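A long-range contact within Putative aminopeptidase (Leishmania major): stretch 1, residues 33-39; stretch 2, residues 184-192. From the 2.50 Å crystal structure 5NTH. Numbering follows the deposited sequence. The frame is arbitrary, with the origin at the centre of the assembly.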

# COMPACT_ATOMS: atom_id res chain seq x y z
N THR A 33 -13.55 -46.95 -10.05
CA THR A 33 -14.38 -48.03 -10.54
C THR A 33 -15.62 -48.07 -9.69
O THR A 33 -15.68 -47.53 -8.58
CB THR A 33 -13.63 -49.38 -10.49
OG1 THR A 33 -13.28 -49.74 -9.13
CG2 THR A 33 -12.40 -49.33 -11.36
N PHE A 34 -16.63 -48.75 -10.22
CA PHE A 34 -17.82 -48.98 -9.45
C PHE A 34 -18.08 -50.47 -9.40
O PHE A 34 -17.78 -51.20 -10.34
CB PHE A 34 -18.99 -48.23 -10.08
CG PHE A 34 -18.77 -46.74 -10.19
CD1 PHE A 34 -17.98 -46.22 -11.21
CD2 PHE A 34 -19.36 -45.85 -9.28
CE1 PHE A 34 -17.78 -44.86 -11.32
CE2 PHE A 34 -19.14 -44.50 -9.37
CZ PHE A 34 -18.35 -43.99 -10.39
N THR A 35 -18.63 -50.93 -8.28
CA THR A 35 -18.96 -52.34 -8.10
C THR A 35 -20.38 -52.43 -7.59
O THR A 35 -20.76 -51.71 -6.67
CB THR A 35 -17.96 -53.03 -7.13
OG1 THR A 35 -16.67 -53.16 -7.76
CG2 THR A 35 -18.44 -54.44 -6.70
N ASP A 36 -21.16 -53.34 -8.15
CA ASP A 36 -22.56 -53.45 -7.80
C ASP A 36 -22.65 -53.97 -6.36
O ASP A 36 -22.14 -55.03 -6.09
CB ASP A 36 -23.18 -54.41 -8.82
CG ASP A 36 -24.66 -54.70 -8.57
OD1 ASP A 36 -25.12 -54.56 -7.40
OD2 ASP A 36 -25.34 -55.08 -9.56
N ILE A 37 -23.29 -53.24 -5.44
CA ILE A 37 -23.26 -53.64 -4.01
C ILE A 37 -23.76 -55.06 -3.79
O ILE A 37 -23.39 -55.73 -2.82
CB ILE A 37 -24.09 -52.72 -3.09
CG1 ILE A 37 -23.83 -53.06 -1.62
CG2 ILE A 37 -25.59 -52.85 -3.37
CD1 ILE A 37 -24.31 -51.99 -0.65
N SER A 38 -24.61 -55.53 -4.69
CA SER A 38 -25.14 -56.88 -4.56
C SER A 38 -24.11 -57.97 -4.98
O SER A 38 -24.41 -59.16 -4.83
CB SER A 38 -26.43 -57.00 -5.39
OG SER A 38 -26.07 -57.16 -6.76
N LYS A 39 -22.94 -57.57 -5.49
CA LYS A 39 -21.89 -58.51 -5.93
C LYS A 39 -20.49 -58.31 -5.31
O LYS A 39 -19.49 -58.75 -5.87
CB LYS A 39 -21.74 -58.46 -7.44
CG LYS A 39 -23.06 -58.29 -8.14
CD LYS A 39 -22.91 -58.55 -9.63
CE LYS A 39 -24.25 -58.25 -10.32
NZ LYS A 39 -24.43 -59.01 -11.59
N VAL A 184 -18.88 -48.23 -4.14
CA VAL A 184 -19.97 -49.14 -3.86
C VAL A 184 -21.11 -48.30 -3.32
O VAL A 184 -21.13 -47.95 -2.15
CB VAL A 184 -19.58 -50.21 -2.81
CG1 VAL A 184 -20.72 -51.18 -2.57
CG2 VAL A 184 -18.35 -50.97 -3.26
N MET A 185 -22.05 -47.97 -4.17
CA MET A 185 -23.20 -47.22 -3.69
C MET A 185 -24.30 -48.16 -3.16
O MET A 185 -24.51 -49.26 -3.69
CB MET A 185 -23.75 -46.37 -4.81
CG MET A 185 -22.81 -45.25 -5.21
SD MET A 185 -23.45 -44.34 -6.63
CE MET A 185 -23.03 -45.51 -7.94
N SER A 186 -25.03 -47.70 -2.14
CA SER A 186 -26.18 -48.47 -1.65
C SER A 186 -27.30 -48.62 -2.74
O SER A 186 -27.84 -49.71 -2.92
CB SER A 186 -26.71 -47.93 -0.30
OG SER A 186 -27.06 -46.56 -0.39
N SER A 187 -27.57 -47.56 -3.50
CA SER A 187 -28.49 -47.63 -4.64
C SER A 187 -27.87 -48.43 -5.78
O SER A 187 -26.65 -48.35 -5.98
CB SER A 187 -28.83 -46.23 -5.21
OG SER A 187 -28.14 -46.00 -6.46
N ARG A 188 -28.71 -49.12 -6.56
CA ARG A 188 -28.25 -49.95 -7.67
C ARG A 188 -28.65 -49.43 -9.04
O ARG A 188 -28.44 -50.10 -10.05
CB ARG A 188 -28.77 -51.38 -7.51
CG ARG A 188 -28.24 -52.13 -6.29
CD ARG A 188 -28.71 -53.60 -6.27
NE ARG A 188 -28.11 -54.32 -7.41
CZ ARG A 188 -28.76 -54.86 -8.42
NH1 ARG A 188 -28.07 -55.44 -9.38
NH2 ARG A 188 -30.09 -54.87 -8.49
N ALA A 189 -29.17 -48.20 -9.08
CA ALA A 189 -29.70 -47.60 -10.32
C ALA A 189 -28.75 -47.55 -11.53
O ALA A 189 -29.17 -47.67 -12.68
CB ALA A 189 -30.22 -46.21 -10.02
N ALA A 190 -27.47 -47.35 -11.26
CA ALA A 190 -26.44 -47.43 -12.31
C ALA A 190 -26.37 -48.82 -12.96
O ALA A 190 -26.01 -48.95 -14.16
CB ALA A 190 -25.07 -47.03 -11.74
N PHE A 191 -26.69 -49.85 -12.17
CA PHE A 191 -26.58 -51.25 -12.61
C PHE A 191 -27.88 -51.82 -13.16
O PHE A 191 -27.86 -52.66 -14.02
CB PHE A 191 -26.05 -52.08 -11.45
CG PHE A 191 -24.67 -51.68 -11.05
CD1 PHE A 191 -23.57 -52.13 -11.77
CD2 PHE A 191 -24.48 -50.77 -10.02
CE1 PHE A 191 -22.28 -51.75 -11.44
CE2 PHE A 191 -23.20 -50.38 -9.67
CZ PHE A 191 -22.10 -50.87 -10.38
N THR A 192 -29.00 -51.32 -12.67
CA THR A 192 -30.31 -51.73 -13.13
C THR A 192 -30.84 -50.87 -14.29
O THR A 192 -31.84 -51.25 -14.92
CB THR A 192 -31.30 -51.72 -11.93
OG1 THR A 192 -31.39 -50.41 -11.32
CG2 THR A 192 -30.82 -52.74 -10.84

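Contacts between distant parts of a chain often combine an apolar interior with a charged pair at the margin, and these two stretches of the putative Leishmania major aminopeptidase, whose touching residues are at least 147 apart in sequence, are a compact example. At the apolar centre, Phe34 points toward the second stretch, its CD2 lying 3.9 Å from Met185 CE. The Met185 CA-to-CB bond runs sideways, but the flexible thioether chain brings its end nearer. Further along, Ile37 CB packs 3.7 Å from Val184 CG1 and also sits 3.5 Å from the backbone atom Met185 O, so the branched side chain covers both the valine and the chain beyond it.

Each stretch comes into the contact from a strand, and the backbones come nearest where Thr35 CA lies 5.4 Å from Val184 CA. No backbone hydrogen bond joins them; both hydrogen bonds between the stretches are made by side chains.

Phe191, from the short helix of stretch 2, bridges the apolar and polar parts. Its CZ lies 4.1 Å from Phe34 CB, while the ring face receives Asp36: Asp36 CB stands 3.7 Å from the Phe191 ring centroid and only 8° off its normal, a CH-pi contact, with the methylene over the ring face.

The carboxylate of Asp36 extends beyond this contact to Arg188, the N-cap residue of that helix. Arg188 NE donates to Asp36 OD1 at 3.0 Å, with a nearly straight N-H...O angle of 179°, and Arg188 NH1 donates to Asp36 OD2 at 2.8 Å. This two-pronged salt bridge pairs two donors with two acceptors, so the geometry aligns the two groups as well as pairing opposite charges. The turn itself steadies the acid: Ser38 N and Ser38 OG donate to Asp36 OD1 at 2.9 and 2.8 Å, respectively. One aspartate thus unites turn, aromatic ring and arginine.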